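Local structure of beta-1,4-exocellulase (4AVO) at residues A[4-9]-A[345-350]; A[34-39]-A[349-354]; A[79-84]-A[129-134]; A[224-229]-A[285-290]. The protein probably hydrolyses the beta-1,4-glycosidic bonds of cellulose as a glycoside hydrolase family 6 cellobiohydrolase, of which this chain is the catalytic domain. The protein carries 1 engineered substitution. All coordinates share one frame; numbering follows the deposited sequence. Where two conformers were deposited one is given.

Overall arrangement
All four contacts are largely buried and reach one curved, mainly parallel sheet, but at different depths. The centre of contact 4 lies about 5 Å from that of the chain, those of contacts 2 and 3 about 9 and 10 Å, and that of contact 1, the outermost, about 16 Å. Contacts 1 and 2 share strand 346-350: the first packs the amino-terminal loop beside it and ends in a calcium site, the second uses its continuation to bind glucose units. Contact 3 combines parallel strand pairing and apolar packing with one buried carboxylate; buried charge and water dominate contact 4. Contacts 2, 3 and 4 all meet the same glucose unit.

Contact 1: A[4-9]-A[345-350]; sequences DNPFEG and GVDAYV. With CA (calcium ion), chain C.
N5 and D347 meet flat to flat, the side-chain amide lying over the carboxylate with their planes 20° apart and the two side chains sliding past each other in opposite directions. CG of N5 lies 3.7 Å from CG of D347. Exchanging N5 for an alanine would probably open a gap over one side of the D347 carboxylate and take away the flat group packed against it.

Metal chemistry occupies one end of the contact. D4 holds the calcium ion twice, through its backbone O at 2.4 Å and through OD1, and D281 adds its carbonyl oxygen; four waters are bound as well. D347 does not touch the ion but acts in the second shell: its OD1 accepts a hydrogen bond from water 1 at 2.6 Å, and its OD2 one from water 2 at 2.5 Å. Y183 OH is a further partner of OD2. The carboxylate thus steers two metal-bound waters, and its charge probably adds to the attraction for the cation.

The apolar part belongs to F7. CB of A348 makes a CH-pi contact over one face of the ring, 4.0 Å from the centroid, while CG1 of V350 comes obliquely to within 3.6 Å of CE2. With CG beside the backbone N (chi1 -64°), the ring is directed at the strand.

The loop 4-9 thereby lies along strand 346-350 ahead of strand 11-12. F7 wedges between L285 of strand 283-287, V340 of strand 339-343, and T76 and Q78 of strand 75-81.

Contact 2: A[34-39]-A[349-354]; sequences ESTAVW and YVWVKP. With BGC (beta-D-glucopyranose), chain B; BGC (beta-D-glucopyranose), chain D.
A37 N donates to W351 O at 3.1 Å in the carbonyl plane, with T36 CA making a CA-H...O contact to the same oxygen, while water 5 joins S35 O to W351 N. On the side-chain level, W39 closes the contact: its NE1 donates to V352 O at 2.8 Å along a nearly straight path (171°). The oxygen lies in the indole plane, although the N-H comes from 45° above the carbonyl plane. That bond fixes the turn of the indole, over one face of which C6 of the chain B glucose sits centrally, 3.5 Å from CD2.

K353 bends once, at chi2 (69°), and then runs extended to the sugars. Its NZ donates to O6 of the chain B glucose at 2.8 Å, to O5 of the same unit and to O3 of the chain D glucose at 2.9 Å; S358 O is another partner. At the far end, CB of E34 rests 3.7 Å from CZ3 of W351, and T36 CG2 lies at that ring's edge.

W18 of helix 16-23 packs on T36, W351 and P354, while A37 and W39 rest on Q78 and V80 of strand 75-81, and V352 on I223 of strand 221-224.

Contact 3: A[79-84]-A[129-134]; sequences VVIYNL and IVAIIE. With BGC (beta-D-glucopyranose), chain D.
V79 and I81 pair with strand 129-133 in parallel register, opposite A131 and I133, with V80 opposite I132 between them. V79 N donates to V130 O at 2.8 Å and V79 O accepts from I132 N; one step on, I81 N donates to I132 O, and I81 O takes E134 N at 2.8 Å. The strand axes cross at -29°, the usual sense of twist in a parallel sheet.

Apolar side chains follow the alternation of the strands. V79, A131, I81 and I133 share one face, where I81 CG1 lies 3.9 Å from I133 CD1, the two isoleucines side by side and pointing the same way. V80 and I132 occupy the other face. Towards the start of strand 129-133, the methyls CG2 of V79 and CG2 of I129 come together at 4.0 Å.

Beyond the strand ends the chemistry turns polar. E134 folds back at chi2 (-70°), bringing its carboxylate up to the backbone of N83 and L84 in the loop after strand 75-81. OE2 receives N83 N at 2.9 Å on its syn lone pair, nearly straight at 176°, and a weak bond joins L84 N to OE1 at 3.4 Å. Y106 OH is a further partner of OE2, so the buried carboxylate is held on several sides. L84 packs its CG against the flat acid group, and Y82 turns its ring to the sugar, CZ lying 3.6 Å from C5 of the chain D glucose.

Strands 75-81 and 127-133, joined through helix 103-119, form a beta-alpha-beta unit of the family 6 barrel. The loops leaving their carboxyl ends bear D88 and the engineered A136, predicted active-site positions.

Contact 4: A[224-229]-A[285-290]; sequences SNTANY and LIDTSR. With BGC (beta-D-glucopyranose), chain E; BGC (beta-D-glucopyranose), chain D.
The Y229 hydroxyl sits over the guanidinium of R290, whose plane is 18° from that of the ring: OH is 3.2 Å from CZ of R290. Its bond goes elsewhere, to D359, which also forms a salt bridge with NH2 of R290. A bend at chi3 turns the arginine head so that, at its edge, NH2 makes a weak hydrogen bond to A227 O at 2.9 Å. Water 6 links NE of R290 to N228 O and S289 OG.

D287 points into the type II turn 225-228. With CG opposite the backbone N (chi1 -172°), its OD2 reaches A227 N at 3.1 Å, met on the anti side but 33° out of the carboxylate plane. OD1 takes both S289 N, an Asx turn, and S289 OG at 2.8 Å, from the same face of the carboxylate. V352 N and K353 N supply two more bonds, one to each oxygen. A leucine in place of D287 would probably leave these backbone N-H groups without an acceptor and free the 225-228 turn to shift.

Behind these side chains the strands are joined by S224 N to L285 O at 2.8 Å and D287 N to S224 O at 3.0 Å. A227 presents CB to the chain D glucose, 3.4 Å from O6.

Five donors around D287 would probably favour its ionised form, and the carboxylate joins its own loop to 225-228 and 352-353, both of which reach the sugar site. R290 and Y229, both bonded to D359, probably help to position this predicted proton acceptor.

Contact 1: A[4-9]-A[345-350]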
# COMPACT_ATOMS: atom_id res chain seq x y z
N ASP A 4 -8.84 20.29 -2.55
CA ASP A 4 -7.64 19.91 -3.29
C ASP A 4 -6.95 18.72 -2.62
O ASP A 4 -6.60 17.74 -3.28
CB ASP A 4 -6.68 21.11 -3.37
CG ASP A 4 -5.58 20.94 -4.41
OD1 ASP A 4 -5.54 19.91 -5.13
OD2 ASP A 4 -4.74 21.86 -4.52
N ASN A 5 -6.78 18.82 -1.30
CA ASN A 5 -6.09 17.80 -0.52
C ASN A 5 -6.95 17.49 0.70
O ASN A 5 -7.05 18.32 1.61
CB ASN A 5 -4.71 18.33 -0.11
CG ASN A 5 -3.89 17.32 0.70
OD1 ASN A 5 -2.72 17.57 1.00
ND2 ASN A 5 -4.48 16.20 1.04
N PRO A 6 -7.58 16.30 0.74
CA PRO A 6 -8.48 15.97 1.86
C PRO A 6 -7.80 15.84 3.23
O PRO A 6 -8.47 15.91 4.25
CB PRO A 6 -9.12 14.64 1.43
CG PRO A 6 -8.14 14.05 0.44
CD PRO A 6 -7.53 15.23 -0.27
N PHE A 7 -6.48 15.68 3.25
CA PHE A 7 -5.75 15.61 4.51
C PHE A 7 -5.50 17.00 5.09
O PHE A 7 -5.26 17.14 6.29
CB PHE A 7 -4.45 14.83 4.33
CG PHE A 7 -4.67 13.40 3.94
CD1 PHE A 7 -4.80 13.03 2.61
CD2 PHE A 7 -4.79 12.41 4.92
CE1 PHE A 7 -5.02 11.71 2.25
CE2 PHE A 7 -5.02 11.09 4.57
CZ PHE A 7 -5.14 10.73 3.23
N GLU A 8 -5.59 18.01 4.24
CA GLU A 8 -5.28 19.39 4.60
C GLU A 8 -6.35 19.98 5.52
O GLU A 8 -7.54 19.96 5.19
CB GLU A 8 -5.11 20.22 3.33
CG GLU A 8 -4.76 21.68 3.52
CD GLU A 8 -4.31 22.34 2.23
OE1 GLU A 8 -4.71 21.88 1.13
OE2 GLU A 8 -3.53 23.32 2.30
N GLY A 9 -5.91 20.49 6.67
CA GLY A 9 -6.80 21.12 7.65
C GLY A 9 -7.74 20.18 8.38
O GLY A 9 -8.72 20.61 9.00
N GLY A 345 4.18 17.73 -4.58
CA GLY A 345 3.29 16.77 -5.27
C GLY A 345 2.71 15.69 -4.38
O GLY A 345 1.91 14.85 -4.84
N VAL A 346 3.09 15.69 -3.10
CA VAL A 346 2.65 14.66 -2.15
C VAL A 346 1.60 15.22 -1.20
O VAL A 346 1.88 16.12 -0.40
CB VAL A 346 3.85 14.08 -1.36
CG1 VAL A 346 3.39 13.04 -0.32
CG2 VAL A 346 4.85 13.46 -2.33
N ASP A 347 0.37 14.69 -1.31
CA ASP A 347 -0.73 15.11 -0.45
C ASP A 347 -0.47 14.80 1.03
O ASP A 347 -0.79 15.61 1.89
CB ASP A 347 -2.05 14.44 -0.87
CG ASP A 347 -2.74 15.16 -2.02
OD1 ASP A 347 -2.30 16.26 -2.42
OD2 ASP A 347 -3.75 14.62 -2.52
N ALA A 348 0.12 13.63 1.29
CA ALA A 348 0.37 13.17 2.66
C ALA A 348 1.26 11.94 2.71
O ALA A 348 1.26 11.12 1.78
CB ALA A 348 -0.95 12.87 3.38
N TYR A 349 2.02 11.82 3.79
CA TYR A 349 2.48 10.51 4.23
C TYR A 349 1.36 9.95 5.09
O TYR A 349 0.79 10.66 5.91
CB TYR A 349 3.77 10.59 5.05
CG TYR A 349 4.97 11.13 4.30
CD1 TYR A 349 5.11 10.94 2.92
CD2 TYR A 349 5.96 11.84 4.97
CE1 TYR A 349 6.21 11.44 2.24
CE2 TYR A 349 7.08 12.34 4.29
CZ TYR A 349 7.19 12.14 2.93
OH TYR A 349 8.27 12.64 2.25
N VAL A 350 1.05 8.67 4.89
CA VAL A 350 -0.06 8.03 5.58
C VAL A 350 0.36 6.65 6.07
O VAL A 350 1.32 6.07 5.57
CB VAL A 350 -1.30 7.87 4.67
CG1 VAL A 350 -1.99 9.22 4.45
CG2 VAL A 350 -0.91 7.25 3.33
CA CA C . -5.46 17.55 -5.41
O HOH W 1 -3.30 17.80 -4.28
O HOH W 2 -5.03 15.35 -4.59
O HOH W 3 -7.08 15.89 -6.75
O HOH W 4 -7.52 18.35 -6.50

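Contact 2: A[34-39]-A[349-354]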
# COMPACT_ATOMS: atom_id res chain seq x y z
N GLU A 34 -2.20 7.13 16.67
CA GLU A 34 -1.93 7.46 15.27
C GLU A 34 -3.07 6.98 14.37
O GLU A 34 -3.75 6.00 14.67
CB GLU A 34 -0.62 6.82 14.79
CG GLU A 34 0.65 7.35 15.49
CD GLU A 34 0.79 8.87 15.42
OE1 GLU A 34 0.51 9.47 14.37
OE2 GLU A 34 1.21 9.46 16.44
N SER A 35 -3.23 7.67 13.25
CA SER A 35 -4.27 7.35 12.28
C SER A 35 -3.83 6.24 11.33
O SER A 35 -2.77 6.32 10.70
CB SER A 35 -4.63 8.59 11.47
OG SER A 35 -5.73 8.33 10.62
N THR A 36 -4.67 5.21 11.22
CA THR A 36 -4.46 4.10 10.30
C THR A 36 -5.71 3.90 9.45
O THR A 36 -6.82 4.19 9.89
CB THR A 36 -4.11 2.78 11.03
OG1 THR A 36 -5.13 2.48 11.99
CG2 THR A 36 -2.76 2.91 11.75
N ALA A 37 -5.51 3.40 8.23
CA ALA A 37 -6.62 3.12 7.32
C ALA A 37 -7.41 1.89 7.75
O ALA A 37 -6.87 0.95 8.34
CB ALA A 37 -6.11 2.95 5.90
N VAL A 38 -8.70 1.91 7.43
CA VAL A 38 -9.60 0.80 7.74
C VAL A 38 -9.82 -0.03 6.48
O VAL A 38 -10.27 0.49 5.46
CB VAL A 38 -10.95 1.33 8.29
CG1 VAL A 38 -11.98 0.22 8.39
CG2 VAL A 38 -10.74 2.01 9.65
N TRP A 39 -9.49 -1.32 6.55
CA TRP A 39 -9.55 -2.17 5.36
C TRP A 39 -10.86 -2.93 5.28
O TRP A 39 -11.29 -3.54 6.26
CB TRP A 39 -8.39 -3.16 5.33
CG TRP A 39 -7.03 -2.55 5.12
CD1 TRP A 39 -6.40 -1.63 5.93
CD2 TRP A 39 -6.11 -2.85 4.06
NE1 TRP A 39 -5.16 -1.33 5.42
CE2 TRP A 39 -4.96 -2.06 4.28
CE3 TRP A 39 -6.16 -3.70 2.95
CZ2 TRP A 39 -3.86 -2.10 3.42
CZ3 TRP A 39 -5.06 -3.74 2.09
CH2 TRP A 39 -3.92 -2.94 2.34
N TYR A 349 2.02 11.82 3.79
CA TYR A 349 2.48 10.51 4.23
C TYR A 349 1.36 9.95 5.09
O TYR A 349 0.79 10.66 5.91
CB TYR A 349 3.77 10.59 5.05
CG TYR A 349 4.97 11.13 4.30
CD1 TYR A 349 5.11 10.94 2.92
CD2 TYR A 349 5.96 11.84 4.97
CE1 TYR A 349 6.21 11.44 2.24
CE2 TYR A 349 7.08 12.34 4.29
CZ TYR A 349 7.19 12.14 2.93
OH TYR A 349 8.27 12.64 2.25
N VAL A 350 1.05 8.67 4.89
CA VAL A 350 -0.06 8.03 5.58
C VAL A 350 0.36 6.65 6.07
O VAL A 350 1.32 6.07 5.57
CB VAL A 350 -1.30 7.87 4.67
CG1 VAL A 350 -1.99 9.22 4.45
CG2 VAL A 350 -0.91 7.25 3.33
N TRP A 351 -0.38 6.15 7.05
CA TRP A 351 -0.26 4.77 7.50
C TRP A 351 -1.47 4.01 6.98
O TRP A 351 -2.57 4.12 7.53
CB TRP A 351 -0.21 4.71 9.02
CG TRP A 351 1.13 5.09 9.60
CD1 TRP A 351 2.16 5.70 8.95
CD2 TRP A 351 1.54 4.93 10.96
NE1 TRP A 351 3.21 5.91 9.81
CE2 TRP A 351 2.86 5.45 11.05
CE3 TRP A 351 0.94 4.39 12.10
CZ2 TRP A 351 3.58 5.43 12.25
CZ3 TRP A 351 1.66 4.38 13.30
CH2 TRP A 351 2.97 4.91 13.36
N VAL A 352 -1.28 3.29 5.89
CA VAL A 352 -2.39 2.58 5.26
C VAL A 352 -2.40 1.14 5.74
O VAL A 352 -3.39 0.68 6.30
CB VAL A 352 -2.34 2.69 3.74
CG1 VAL A 352 -3.44 1.83 3.09
CG2 VAL A 352 -2.52 4.15 3.35
N LYS A 353 -1.30 0.43 5.52
CA LYS A 353 -1.11 -0.86 6.17
C LYS A 353 -0.97 -0.59 7.68
O LYS A 353 -0.10 0.17 8.08
CB LYS A 353 0.14 -1.56 5.64
CG LYS A 353 0.44 -2.90 6.32
CD LYS A 353 -0.59 -3.98 5.99
CE LYS A 353 -0.26 -5.29 6.68
NZ LYS A 353 -1.18 -6.39 6.30
N PRO A 354 -1.85 -1.18 8.50
CA PRO A 354 -1.77 -0.88 9.94
C PRO A 354 -0.62 -1.65 10.59
O PRO A 354 -0.57 -2.88 10.50
CB PRO A 354 -3.12 -1.37 10.48
CG PRO A 354 -4.00 -1.53 9.25
CD PRO A 354 -3.05 -1.98 8.19
C2 BGC B . -4.82 -8.59 4.23
C3 BGC B . -6.12 -8.02 4.80
C4 BGC B . -5.84 -6.95 5.85
C5 BGC B . -4.84 -5.93 5.30
C6 BGC B . -4.42 -4.89 6.35
C1 BGC B . -3.87 -7.49 3.75
O2 BGC B . -5.14 -9.48 3.19
O3 BGC B . -6.91 -9.05 5.36
O4 BGC B . -7.06 -6.33 6.20
O5 BGC B . -3.67 -6.59 4.84
O6 BGC B . -3.64 -5.51 7.36
C2 BGC D . 0.56 -7.13 1.40
C3 BGC D . -0.33 -7.50 2.60
C4 BGC D . -1.82 -7.18 2.43
C5 BGC D . -2.12 -7.20 0.92
C6 BGC D . -2.13 -5.78 0.36
C1 BGC D . 0.13 -7.70 0.04
O2 BGC D . 1.81 -7.69 1.71
O3 BGC D . 0.14 -6.86 3.77
O4 BGC D . -2.64 -8.06 3.22
O5 BGC D . -1.26 -8.02 0.14
O6 BGC D . -0.81 -5.36 0.12
O HOH W 5 -2.85 7.18 8.08

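Contact 3: A[79-84]-A[129-134]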
# COMPACT_ATOMS: atom_id res chain seq x y z
N VAL A 79 -10.31 4.54 3.95
CA VAL A 79 -10.97 3.24 3.81
C VAL A 79 -10.36 2.53 2.62
O VAL A 79 -10.32 3.08 1.52
CB VAL A 79 -12.50 3.42 3.59
CG1 VAL A 79 -13.20 2.07 3.42
CG2 VAL A 79 -13.11 4.19 4.77
N VAL A 80 -9.88 1.30 2.82
CA VAL A 80 -9.23 0.55 1.76
C VAL A 80 -10.21 -0.40 1.09
O VAL A 80 -10.81 -1.26 1.75
CB VAL A 80 -7.99 -0.23 2.25
CG1 VAL A 80 -7.20 -0.80 1.06
CG2 VAL A 80 -7.09 0.68 3.10
N ILE A 81 -10.39 -0.22 -0.20
CA ILE A 81 -11.26 -1.06 -1.02
C ILE A 81 -10.36 -2.17 -1.52
O ILE A 81 -9.44 -1.92 -2.30
CB ILE A 81 -11.86 -0.24 -2.19
CG1 ILE A 81 -12.57 1.02 -1.67
CG2 ILE A 81 -12.78 -1.12 -3.06
CD1 ILE A 81 -13.69 0.76 -0.62
N TYR A 82 -10.61 -3.39 -1.06
CA TYR A 82 -9.66 -4.49 -1.26
C TYR A 82 -10.37 -5.84 -1.32
O TYR A 82 -10.27 -6.66 -0.41
CB TYR A 82 -8.61 -4.46 -0.14
CG TYR A 82 -7.47 -5.43 -0.32
CD1 TYR A 82 -6.60 -5.32 -1.41
CD2 TYR A 82 -7.24 -6.45 0.61
CE1 TYR A 82 -5.55 -6.20 -1.58
CE2 TYR A 82 -6.19 -7.35 0.44
CZ TYR A 82 -5.35 -7.21 -0.66
OH TYR A 82 -4.31 -8.08 -0.83
N ASN A 83 -11.09 -6.08 -2.42
CA ASN A 83 -11.79 -7.34 -2.59
C ASN A 83 -12.07 -7.71 -4.04
O ASN A 83 -13.11 -8.31 -4.34
CB ASN A 83 -13.09 -7.35 -1.77
CG ASN A 83 -13.58 -8.76 -1.44
OD1 ASN A 83 -12.78 -9.69 -1.32
ND2 ASN A 83 -14.88 -8.91 -1.26
N LEU A 84 -11.16 -7.37 -4.95
CA LEU A 84 -11.37 -7.67 -6.36
C LEU A 84 -11.52 -9.17 -6.60
O LEU A 84 -10.99 -9.98 -5.84
CB LEU A 84 -10.20 -7.18 -7.22
CG LEU A 84 -10.17 -5.72 -7.66
CD1 LEU A 84 -8.79 -5.40 -8.20
CD2 LEU A 84 -11.26 -5.39 -8.70
N ILE A 129 -13.90 11.10 3.24
CA ILE A 129 -13.58 9.69 3.15
C ILE A 129 -12.56 9.51 2.04
O ILE A 129 -12.84 9.78 0.88
CB ILE A 129 -14.84 8.84 2.86
CG1 ILE A 129 -15.87 9.03 3.98
CG2 ILE A 129 -14.48 7.36 2.71
CD1 ILE A 129 -17.28 8.60 3.59
N VAL A 130 -11.36 9.09 2.41
CA VAL A 130 -10.34 8.80 1.41
C VAL A 130 -10.46 7.32 1.09
O VAL A 130 -10.24 6.48 1.95
CB VAL A 130 -8.93 9.17 1.91
CG1 VAL A 130 -7.86 8.54 1.03
CG2 VAL A 130 -8.75 10.68 1.93
N ALA A 131 -10.84 7.01 -0.15
CA ALA A 131 -10.98 5.63 -0.58
C ALA A 131 -9.73 5.21 -1.33
O ALA A 131 -9.42 5.75 -2.39
CB ALA A 131 -12.22 5.44 -1.45
N ILE A 132 -9.00 4.26 -0.74
CA ILE A 132 -7.79 3.71 -1.34
C ILE A 132 -8.18 2.51 -2.18
O ILE A 132 -8.66 1.50 -1.65
CB ILE A 132 -6.75 3.31 -0.26
CG1 ILE A 132 -6.41 4.51 0.66
CG2 ILE A 132 -5.49 2.73 -0.91
CD1 ILE A 132 -5.70 5.67 -0.02
N ILE A 133 -7.98 2.60 -3.50
CA ILE A 133 -8.54 1.61 -4.42
C ILE A 133 -7.60 0.46 -4.80
O ILE A 133 -6.64 0.64 -5.55
CB ILE A 133 -9.10 2.27 -5.71
CG1 ILE A 133 -9.92 3.53 -5.37
CG2 ILE A 133 -9.90 1.24 -6.54
CD1 ILE A 133 -11.18 3.29 -4.52
N GLU A 134 -7.90 -0.71 -4.24
CA GLU A 134 -7.38 -2.01 -4.70
C GLU A 134 -5.87 -2.17 -4.83
O GLU A 134 -5.29 -2.15 -5.93
CB GLU A 134 -8.13 -2.48 -5.96
CG GLU A 134 -9.63 -2.69 -5.74
CD GLU A 134 -9.97 -3.90 -4.86
OE1 GLU A 134 -9.09 -4.75 -4.60
OE2 GLU A 134 -11.15 -4.01 -4.43
C2 BGC D . 0.56 -7.13 1.40
C3 BGC D . -0.33 -7.50 2.60
C4 BGC D . -1.82 -7.18 2.43
C5 BGC D . -2.12 -7.20 0.92
C6 BGC D . -2.13 -5.78 0.36
C1 BGC D . 0.13 -7.70 0.04
O2 BGC D . 1.81 -7.69 1.71
O3 BGC D . 0.14 -6.86 3.77
O4 BGC D . -2.64 -8.06 3.22
O5 BGC D . -1.26 -8.02 0.14
O6 BGC D . -0.81 -5.36 0.12

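Contact 4: A[224-229]-A[285-290]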
# COMPACT_ATOMS: atom_id res chain seq x y z
N SER A 224 1.53 5.16 -3.27
CA SER A 224 2.63 4.21 -3.44
C SER A 224 3.02 3.60 -2.11
O SER A 224 2.71 4.15 -1.05
CB SER A 224 3.84 4.87 -4.09
OG SER A 224 4.67 5.50 -3.12
N ASN A 225 3.70 2.45 -2.18
CA ASN A 225 4.31 1.80 -1.01
C ASN A 225 3.32 1.15 -0.03
O ASN A 225 3.69 0.80 1.09
CB ASN A 225 5.25 2.79 -0.28
CG ASN A 225 6.45 2.10 0.37
OD1 ASN A 225 6.92 2.53 1.44
ND2 ASN A 225 6.98 1.08 -0.27
N THR A 226 2.07 0.96 -0.45
CA THR A 226 1.06 0.40 0.45
C THR A 226 1.48 -1.01 0.85
O THR A 226 1.75 -1.86 0.00
CB THR A 226 -0.36 0.37 -0.16
OG1 THR A 226 -0.72 1.69 -0.58
CG2 THR A 226 -1.36 -0.14 0.87
N ALA A 227 1.55 -1.22 2.17
CA ALA A 227 1.98 -2.50 2.74
C ALA A 227 3.38 -2.93 2.29
O ALA A 227 3.72 -4.11 2.35
CB ALA A 227 0.94 -3.60 2.47
N ASN A 228 4.19 -1.97 1.87
CA ASN A 228 5.58 -2.26 1.53
C ASN A 228 6.56 -1.45 2.40
O ASN A 228 6.14 -0.80 3.36
CB ASN A 228 5.84 -2.10 0.02
CG ASN A 228 6.90 -3.06 -0.49
OD1 ASN A 228 6.60 -4.09 -1.09
ND2 ASN A 228 8.15 -2.73 -0.24
N TYR A 229 7.84 -1.52 2.07
CA TYR A 229 8.92 -1.07 2.94
C TYR A 229 9.93 -0.15 2.23
O TYR A 229 10.98 0.17 2.80
CB TYR A 229 9.66 -2.29 3.50
CG TYR A 229 8.79 -3.29 4.21
CD1 TYR A 229 8.08 -4.27 3.50
CD2 TYR A 229 8.66 -3.27 5.60
CE1 TYR A 229 7.26 -5.19 4.16
CE2 TYR A 229 7.86 -4.18 6.27
CZ TYR A 229 7.16 -5.14 5.55
OH TYR A 229 6.38 -6.03 6.23
N LEU A 285 0.15 9.92 -2.45
CA LEU A 285 0.34 9.45 -1.09
C LEU A 285 1.45 8.42 -1.03
O LEU A 285 1.64 7.64 -1.97
CB LEU A 285 -0.95 8.84 -0.53
CG LEU A 285 -2.24 9.64 -0.59
CD1 LEU A 285 -3.38 8.78 -0.09
CD2 LEU A 285 -2.10 10.92 0.23
N ILE A 286 2.18 8.42 0.08
CA ILE A 286 3.14 7.37 0.35
C ILE A 286 2.79 6.73 1.69
O ILE A 286 2.63 7.43 2.70
CB ILE A 286 4.60 7.89 0.37
CG1 ILE A 286 4.96 8.50 -0.99
CG2 ILE A 286 5.57 6.74 0.72
CD1 ILE A 286 6.38 9.12 -1.04
N ASP A 287 2.64 5.41 1.68
CA ASP A 287 2.42 4.66 2.90
C ASP A 287 3.76 4.54 3.64
O ASP A 287 4.67 3.85 3.18
CB ASP A 287 1.86 3.27 2.58
CG ASP A 287 1.42 2.48 3.82
OD1 ASP A 287 1.59 2.96 4.96
OD2 ASP A 287 0.88 1.37 3.65
N THR A 288 3.87 5.23 4.77
CA THR A 288 5.10 5.26 5.56
C THR A 288 4.95 4.45 6.85
O THR A 288 5.71 4.62 7.81
CB THR A 288 5.51 6.72 5.89
OG1 THR A 288 4.42 7.38 6.55
CG2 THR A 288 5.87 7.47 4.62
N SER A 289 3.98 3.54 6.87
CA SER A 289 3.71 2.75 8.05
C SER A 289 4.90 1.93 8.51
O SER A 289 5.09 1.75 9.71
CB SER A 289 2.52 1.82 7.82
OG SER A 289 2.72 1.05 6.65
N ARG A 290 5.69 1.43 7.57
CA ARG A 290 6.75 0.47 7.91
C ARG A 290 8.06 0.69 7.17
O ARG A 290 8.83 -0.25 6.97
CB ARG A 290 6.24 -0.96 7.70
CG ARG A 290 4.98 -1.28 8.49
CD ARG A 290 4.54 -2.72 8.32
NE ARG A 290 4.28 -3.07 6.93
CZ ARG A 290 3.76 -4.23 6.53
NH1 ARG A 290 3.43 -5.15 7.43
NH2 ARG A 290 3.57 -4.46 5.24
C2 BGC E . 2.81 -9.01 -3.65
C3 BGC E . 1.55 -8.59 -2.88
C4 BGC E . 1.81 -7.51 -1.82
C5 BGC E . 2.66 -6.40 -2.48
C6 BGC E . 3.17 -5.36 -1.49
C1 BGC E . 3.58 -7.81 -4.18
O2 BGC E . 2.52 -9.88 -4.73
O3 BGC E . 0.99 -9.71 -2.24
O4 BGC E . 0.59 -7.01 -1.21
O5 BGC E . 3.82 -6.91 -3.11
O6 BGC E . 3.84 -4.35 -2.21
C2 BGC D . 0.56 -7.13 1.40
C3 BGC D . -0.33 -7.50 2.60
C4 BGC D . -1.82 -7.18 2.43
C5 BGC D . -2.12 -7.20 0.92
C6 BGC D . -2.13 -5.78 0.36
C1 BGC D . 0.13 -7.70 0.04
O2 BGC D . 1.81 -7.69 1.71
O3 BGC D . 0.14 -6.86 3.77
O4 BGC D . -2.64 -8.06 3.22
O5 BGC D . -1.26 -8.02 0.14
O6 BGC D . -0.81 -5.36 0.12
O HOH W 6 3.79 -1.02 4.98
O HOH W 7 5.82 1.63 4.60